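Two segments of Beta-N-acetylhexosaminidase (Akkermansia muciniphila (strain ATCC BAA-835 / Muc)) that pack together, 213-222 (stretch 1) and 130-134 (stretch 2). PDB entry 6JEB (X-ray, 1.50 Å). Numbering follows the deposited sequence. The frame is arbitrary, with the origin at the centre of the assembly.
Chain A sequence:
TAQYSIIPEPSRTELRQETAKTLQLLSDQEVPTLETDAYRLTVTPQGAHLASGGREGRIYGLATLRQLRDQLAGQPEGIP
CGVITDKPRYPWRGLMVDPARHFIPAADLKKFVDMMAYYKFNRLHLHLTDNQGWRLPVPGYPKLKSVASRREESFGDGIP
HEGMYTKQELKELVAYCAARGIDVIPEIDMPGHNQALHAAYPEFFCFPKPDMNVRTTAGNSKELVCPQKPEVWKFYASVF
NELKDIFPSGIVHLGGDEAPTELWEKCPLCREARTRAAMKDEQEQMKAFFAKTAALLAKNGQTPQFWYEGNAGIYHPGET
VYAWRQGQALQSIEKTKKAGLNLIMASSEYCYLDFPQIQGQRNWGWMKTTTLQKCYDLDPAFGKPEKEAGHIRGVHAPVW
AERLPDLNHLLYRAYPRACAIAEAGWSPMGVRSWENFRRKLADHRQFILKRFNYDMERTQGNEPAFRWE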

# COMPACT_ATOMS: atom_id res chain seq x y z
N ASN A 213 16.27 22.92 -4.23
CA ASN A 213 15.63 22.30 -5.38
C ASN A 213 14.97 21.00 -4.95
O ASN A 213 15.30 20.43 -3.91
CB ASN A 213 16.65 22.02 -6.49
CG ASN A 213 17.29 23.27 -7.01
OD1 ASN A 213 16.61 24.27 -7.24
ND2 ASN A 213 18.60 23.24 -7.19
N VAL A 214 14.03 20.54 -5.77
CA VAL A 214 13.46 19.22 -5.55
C VAL A 214 14.58 18.18 -5.62
O VAL A 214 15.49 18.28 -6.45
CB VAL A 214 12.34 18.95 -6.57
CG1 VAL A 214 11.77 17.54 -6.40
CG2 VAL A 214 11.24 20.00 -6.44
N ARG A 215 14.54 17.21 -4.72
CA ARG A 215 15.66 16.28 -4.58
C ARG A 215 15.75 15.37 -5.79
O ARG A 215 14.74 14.91 -6.33
CB ARG A 215 15.49 15.45 -3.31
CG ARG A 215 16.80 14.90 -2.77
CD ARG A 215 16.57 14.09 -1.51
NE ARG A 215 17.80 13.50 -0.97
CZ ARG A 215 18.55 14.06 -0.03
NH1 ARG A 215 18.23 15.25 0.48
NH2 ARG A 215 19.65 13.44 0.40
N THR A 216 16.99 15.10 -6.22
CA THR A 216 17.24 14.24 -7.37
C THR A 216 17.95 12.95 -6.99
O THR A 216 18.27 12.15 -7.88
CB THR A 216 18.05 14.97 -8.44
OG1 THR A 216 19.36 15.26 -7.93
CG2 THR A 216 17.36 16.26 -8.86
N THR A 217 18.21 12.75 -5.71
CA THR A 217 18.91 11.58 -5.20
C THR A 217 18.10 11.00 -4.05
O THR A 217 17.12 11.59 -3.60
CB THR A 217 20.31 11.96 -4.72
OG1 THR A 217 20.20 12.98 -3.71
CG2 THR A 217 21.16 12.47 -5.87
N ALA A 218 18.51 9.83 -3.59
CA ALA A 218 17.92 9.24 -2.40
C ALA A 218 18.59 9.83 -1.17
O ALA A 218 19.15 10.93 -1.22
CB ALA A 218 18.05 7.71 -2.44
N GLY A 219 18.53 9.13 -0.05
CA GLY A 219 19.07 9.67 1.18
C GLY A 219 18.05 10.48 1.96
O GLY A 219 16.95 10.79 1.48
N ASN A 220 18.44 10.84 3.17
CA ASN A 220 17.54 11.42 4.15
C ASN A 220 17.64 12.94 4.14
O ASN A 220 18.74 13.50 4.08
CB ASN A 220 17.88 10.88 5.54
CG ASN A 220 17.01 11.48 6.65
OD1 ASN A 220 17.49 12.30 7.44
ND2 ASN A 220 15.75 11.07 6.72
N SER A 221 16.48 13.60 4.17
CA SER A 221 16.40 15.04 4.34
C SER A 221 16.05 15.36 5.79
O SER A 221 15.21 14.70 6.39
CB SER A 221 15.31 15.60 3.43
OG SER A 221 15.05 16.96 3.75
N LYS A 222 16.72 16.38 6.34
CA LYS A 222 16.44 16.84 7.69
C LYS A 222 15.40 17.95 7.74
O LYS A 222 15.10 18.46 8.82
CB LYS A 222 17.73 17.35 8.37
CG LYS A 222 18.83 16.31 8.49
CD LYS A 222 20.09 16.92 9.09
CE LYS A 222 21.18 15.87 9.26
NZ LYS A 222 22.44 16.45 9.82
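Stretch 2 130-134: DNQGW

Neither stretch forms a regular helix or strand. Stretch 2 is a short loop that lies against the extended part of stretch 1; the CA atoms of Arg215 and Gln132, 4.6 Å apart, are the nearest pair across the stretches. End to end the two run roughly opposite, although at this contact the chains cross. The surface buried between them is modest, 314 Å² summed over both sides, and most of it belongs to Asn131, Gln132 and Arg215.

One backbone hydrogen bond fixes the register: Arg215 N donates to Asn131 O at 3.0 Å. Beside it, Gln132 CA lies 3.4 Å from Arg215 O in a CA-H...O contact. This carbonyl has no conventional partner in the model, so the weak contact is a partial compensation at best. Val214, a compact branched residue, fills the space next to this junction, its CG1 3.3 Å from Gln132 O.

Gln132 starts with its CA-to-CB bond pointing away, yet chi angles of m and p bring its amide back, and NE2 donates to Thr217 O at 2.8 Å. A long amide side chain can reach a backbone carbonyl while OE1 is satisfied elsewhere in the structure. The CA-to-CB bond of Arg215 points toward stretch 2, with CD 3.7 Å from Asn131 CB, so its aliphatic portion supplies packing. Arg215 NE and NH2 donate to Ala218 O at 2.9 and 3.0 Å, respectively, bracing the chain before Gly219, whose backbone angles call for glycine; NH1 is satisfied elsewhere.

Asn131 covers the most surface. Asn131 N donates to Asp130 OD1 at 2.7 Å, and Asn131 OD1 lies 3.5 Å from CB of the small Ser221. Asn131 ND2 reaches stretch 1 through water: one molecule also accepts from Ser221 N, while another accepts from Gln132 NE2 and donates to Gly219 O.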

# COMPACT_ATOMS: atom_id res chain seq x y z
N ASP A 130 6.97 13.46 -1.44
CA ASP A 130 8.25 13.08 -0.84
C ASP A 130 9.30 14.13 -1.20
O ASP A 130 8.96 15.26 -1.56
CB ASP A 130 8.65 11.65 -1.24
CG ASP A 130 9.47 10.96 -0.16
OD1 ASP A 130 10.66 11.32 -0.00
OD2 ASP A 130 8.91 10.09 0.55
N ASN A 131 10.58 13.74 -1.10
CA ASN A 131 11.66 14.68 -1.38
C ASN A 131 11.80 14.95 -2.87
O ASN A 131 12.26 16.03 -3.25
CB ASN A 131 12.97 14.09 -0.87
CG ASN A 131 13.01 13.98 0.63
OD1 ASN A 131 12.60 14.90 1.35
ND2 ASN A 131 13.52 12.86 1.13
N GLN A 132 11.42 13.97 -3.71
CA GLN A 132 11.69 13.97 -5.14
C GLN A 132 10.52 14.46 -5.97
O GLN A 132 10.63 14.53 -7.20
CB GLN A 132 12.08 12.55 -5.60
CG GLN A 132 13.39 12.02 -5.00
CD GLN A 132 13.24 11.49 -3.57
OE1 GLN A 132 12.14 11.37 -3.04
NE2 GLN A 132 14.38 11.19 -2.94
N GLY A 133 9.40 14.79 -5.34
CA GLY A 133 8.23 15.22 -6.07
C GLY A 133 6.99 15.31 -5.21
O GLY A 133 6.92 14.71 -4.13
N TRP A 134 6.01 16.07 -5.69
CA TRP A 134 4.73 16.28 -5.02
C TRP A 134 3.67 16.17 -6.09
O TRP A 134 3.72 16.91 -7.08
CB TRP A 134 4.71 17.69 -4.39
CG TRP A 134 3.43 18.00 -3.68
CD1 TRP A 134 2.21 18.22 -4.27
CD2 TRP A 134 3.22 18.11 -2.27
NE1 TRP A 134 1.25 18.44 -3.30
CE2 TRP A 134 1.85 18.39 -2.06
CE3 TRP A 134 4.06 18.01 -1.15
CZ2 TRP A 134 1.30 18.56 -0.79
CZ3 TRP A 134 3.51 18.17 0.12
CH2 TRP A 134 2.14 18.45 0.28
O HOH W 1 14.00 12.08 3.93
O HOH W 2 14.66 10.32 -0.08